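Local coordinates for uncharacterized protein Atu2452 (Agrobacterium tumefaciens, PDB 2R8B) that is of unknown function but is probably a hydrolase of the dienelactone hydrolase family, in the alpha/beta-hydrolase clan, at residues D49-A57 / T90-V98. Numbering follows the deposited sequence.
Sequences DSYFHKSRA and TILSPVGDV
K54 and S93 each give their N-H to the other's carbonyl oxygen, and R56 and I91 do the same two residues further on, so that strands 53-56 and 90-94 illustrate how an antiparallel edge strand is fastened to its neighbour. K54 N reaches S93 O at 2.7 Å, and the return bond from S93 N to K54 O is straighter, at 168°. R56 N and I91 O lie 2.8 Å apart. Between these two hydrogen-bonded pairs lies the non-hydrogen-bonded pair S55 and L92, where S55 CA leans on I91 O. A fifth bond, from V95 N to F52 O, continues the pattern beyond the non-hydrogen-bonded pair H53 and P94.

Apolar contacts gather at the P94 end. Y51 CB rests against P94 CB at 3.7 Å. V95 CG1 touches F52 CB and lies at the edge of the F52 ring, near its plane. At the other end the bends of R56 at chi2 and chi3 bring its guanidinium obliquely to I91, with CZ 3.8 Å from I91 CD1.

Among the polar side chains, H53 sets CG between its own N and carbonyl carbon (chi1 63°), which turns the imidazole back so that ND1 donates in the ring plane to Y51 O at 2.8 Å. That bond fixes the ring's rotation beside F130 of helix 117-138. Y51 CE1 touches D97 OD1 at 3.7 Å, and K126 makes a cation-pi contact with the Y51 ring. R56 NH1 bonds to P87 O, and S93 OG to E75 O.

Side chains alternate between two helical layers: K54 and R56 touch helix 75-85, L92 helix 117-138. With 53-56 at the border of the mixed sheet and 90-94 running parallel to 64-68 beyond it, this is the antiparallel edge of an alpha/beta-hydrolase fold.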
loop_
_atom_site.group_PDB
_atom_site.type_symbol
_atom_site.label_atom_id
_atom_site.label_comp_id
_atom_site.label_asym_id
_atom_site.label_seq_id
_atom_site.Cartn_x
_atom_site.Cartn_y
_atom_site.Cartn_z
ATOM N N ASP A 49 13.962 11.402 -3.298
ATOM C CA ASP A 49 14.852 10.302 -3.605
ATOM C C ASP A 49 15.141 9.440 -2.384
ATOM O O ASP A 49 16.148 8.720 -2.376
ATOM C CB ASP A 49 16.178 10.863 -4.074
ATOM C CG ASP A 49 16.056 11.592 -5.362
ATOM O OD1 ASP A 49 15.148 11.181 -6.117
ATOM O OD2 ASP A 49 16.846 12.552 -5.609
ATOM N N SER A 50 14.297 9.520 -1.348
ATOM C CA SER A 50 14.684 8.943 -0.051
ATOM C C SER A 50 14.727 7.412 -0.071
ATOM O O SER A 50 15.492 6.806 0.654
ATOM C CB SER A 50 13.892 9.534 1.143
ATOM O OG SER A 50 12.510 9.167 1.188
ATOM N N TYR A 51 13.915 6.793 -0.914
ATOM C CA TYR A 51 14.065 5.383 -1.206
ATOM C C TYR A 51 14.643 5.326 -2.597
ATOM O O TYR A 51 14.377 6.208 -3.442
ATOM C CB TYR A 51 12.712 4.663 -1.234
ATOM C CG TYR A 51 11.963 4.564 0.095
ATOM C CD1 TYR A 51 12.216 3.526 1.001
ATOM C CD2 TYR A 51 10.971 5.488 0.420
ATOM C CE1 TYR A 51 11.516 3.432 2.202
ATOM C CE2 TYR A 51 10.276 5.413 1.609
ATOM C CZ TYR A 51 10.548 4.384 2.501
ATOM O OH TYR A 51 9.841 4.342 3.684
ATOM N N PHE A 52 15.435 4.291 -2.829
ATOM C CA PHE A 52 15.773 3.880 -4.169
ATOM C C PHE A 52 14.494 3.414 -4.818
ATOM O O PHE A 52 13.702 2.735 -4.205
ATOM C CB PHE A 52 16.770 2.723 -4.143
ATOM C CG PHE A 52 17.311 2.389 -5.500
ATOM C CD1 PHE A 52 18.351 3.167 -6.063
ATOM C CD2 PHE A 52 16.741 1.350 -6.261
ATOM C CE1 PHE A 52 18.837 2.896 -7.345
ATOM C CE2 PHE A 52 17.233 1.063 -7.551
ATOM C CZ PHE A 52 18.284 1.845 -8.091
ATOM N N HIS A 53 14.254 3.780 -6.058
ATOM C CA HIS A 53 12.968 3.410 -6.642
ATOM C C HIS A 53 12.984 3.465 -8.158
ATOM O O HIS A 53 13.816 4.142 -8.737
ATOM C CB HIS A 53 11.858 4.317 -6.089
ATOM C CG HIS A 53 12.017 5.770 -6.430
ATOM N ND1 HIS A 53 12.826 6.619 -5.711
ATOM C CD2 HIS A 53 11.434 6.533 -7.390
ATOM C CE1 HIS A 53 12.752 7.837 -6.226
ATOM N NE2 HIS A 53 11.918 7.812 -7.247
ATOM N N LYS A 54 12.073 2.746 -8.803
ATOM C CA LYS A 54 11.750 3.065 -10.193
ATOM C C LYS A 54 10.738 4.240 -10.266
ATOM O O LYS A 54 9.923 4.427 -9.341
ATOM C CB LYS A 54 11.191 1.832 -10.907
ATOM C CG LYS A 54 12.245 0.879 -11.425
ATOM C CD LYS A 54 12.053 0.561 -12.926
ATOM C CE LYS A 54 13.138 -0.402 -13.431
ATOM N NZ LYS A 54 14.391 0.329 -13.755
ATOM N N SER A 55 10.779 5.020 -11.358
ATOM C CA SER A 55 9.732 6.018 -11.632
ATOM C C SER A 55 9.371 6.182 -13.106
ATOM O O SER A 55 10.216 6.042 -13.985
ATOM C CB SER A 55 10.091 7.378 -11.032
ATOM O OG SER A 55 11.401 7.756 -11.396
ATOM N N ARG A 56 8.111 6.514 -13.370
ATOM C CA ARG A 56 7.663 6.848 -14.730
ATOM C C ARG A 56 6.836 8.122 -14.614
ATOM O O ARG A 56 5.725 8.095 -14.067
ATOM C CB ARG A 56 6.837 5.689 -15.301
ATOM C CG ARG A 56 6.719 5.632 -16.786
ATOM C CD ARG A 56 5.395 6.160 -17.291
ATOM N NE ARG A 56 4.263 5.327 -16.902
ATOM C CZ ARG A 56 2.997 5.576 -17.248
ATOM N NH1 ARG A 56 2.727 6.638 -18.034
ATOM N NH2 ARG A 56 1.999 4.779 -16.814
ATOM N N ALA A 57 7.415 9.239 -15.051
ATOM C CA ALA A 57 6.775 10.557 -15.002
ATOM C C ALA A 57 5.442 10.544 -15.742
ATOM O O ALA A 57 5.373 10.178 -16.907
ATOM C CB ALA A 57 7.696 11.640 -15.588
ATOM N N THR A 90 1.472 9.185 -12.863
ATOM C CA THR A 90 2.890 9.183 -12.608
ATOM C C THR A 90 3.147 8.024 -11.663
ATOM O O THR A 90 2.392 7.820 -10.725
ATOM C CB THR A 90 3.514 10.570 -12.187
ATOM O OG1 THR A 90 4.434 10.350 -11.113
ATOM C CG2 THR A 90 2.439 11.721 -11.883
ATOM N N ILE A 91 4.152 7.202 -11.960
ATOM C CA ILE A 91 4.273 5.911 -11.273
ATOM C C ILE A 91 5.543 5.744 -10.518
ATOM O O ILE A 91 6.645 5.945 -11.028
ATOM C CB ILE A 91 4.085 4.709 -12.205
ATOM C CG1 ILE A 91 2.600 4.502 -12.425
ATOM C CG2 ILE A 91 4.613 3.410 -11.569
ATOM C CD1 ILE A 91 2.301 4.046 -13.792
ATOM N N LEU A 92 5.394 5.280 -9.304
ATOM C CA LEU A 92 6.473 5.345 -8.392
ATOM C C LEU A 92 6.621 4.016 -7.639
ATOM O O LEU A 92 5.687 3.533 -7.021
ATOM C CB LEU A 92 6.142 6.516 -7.497
ATOM C CG LEU A 92 7.265 6.978 -6.628
ATOM C CD1 LEU A 92 7.051 8.432 -6.393
ATOM C CD2 LEU A 92 7.063 6.140 -5.351
ATOM N N SER A 93 7.780 3.387 -7.717
ATOM C CA SER A 93 7.896 2.052 -7.130
ATOM C C SER A 93 9.254 1.821 -6.454
ATOM O O SER A 93 10.257 1.557 -7.122
ATOM C CB SER A 93 7.582 0.984 -8.178
ATOM O OG SER A 93 8.227 -0.227 -7.871
ATOM N N PRO A 94 9.276 1.941 -5.118
ATOM C CA PRO A 94 10.489 1.854 -4.330
ATOM C C PRO A 94 10.791 0.436 -3.903
ATOM O O PRO A 94 9.852 -0.391 -3.738
ATOM C CB PRO A 94 10.153 2.680 -3.087
ATOM C CG PRO A 94 8.634 2.713 -3.029
ATOM C CD PRO A 94 8.084 2.161 -4.277
ATOM N N VAL A 95 12.079 0.162 -3.711
ATOM C CA VAL A 95 12.523 -1.048 -3.005
ATOM C C VAL A 95 12.606 -0.689 -1.526
ATOM O O VAL A 95 13.103 0.386 -1.194
ATOM C CB VAL A 95 13.909 -1.549 -3.514
ATOM C CG1 VAL A 95 14.993 -0.454 -3.339
ATOM C CG2 VAL A 95 14.300 -2.899 -2.865
ATOM N N GLY A 96 12.105 -1.554 -0.650
ATOM C CA GLY A 96 12.193 -1.315 0.792
ATOM C C GLY A 96 13.608 -1.178 1.347
ATOM O O GLY A 96 14.581 -1.615 0.741
ATOM N N ASP A 97 13.716 -0.573 2.517
ATOM C CA ASP A 97 15.011 -0.187 3.048
ATOM C C ASP A 97 15.507 -1.086 4.152
ATOM O O ASP A 97 16.516 -0.785 4.780
ATOM C CB ASP A 97 14.961 1.251 3.550
ATOM C CG ASP A 97 13.868 1.482 4.576
ATOM O OD1 ASP A 97 13.772 2.624 5.079
ATOM O OD2 ASP A 97 13.095 0.542 4.876
ATOM N N VAL A 98 14.795 -2.176 4.408
ATOM C CA VAL A 98 15.255 -3.162 5.380
ATOM C C VAL A 98 15.590 -4.435 4.607
ATOM O O VAL A 98 14.869 -4.816 3.692
ATOM C CB VAL A 98 14.176 -3.438 6.465
ATOM C CG1 VAL A 98 14.758 -4.276 7.597
ATOM C CG2 VAL A 98 13.587 -2.132 7.000
#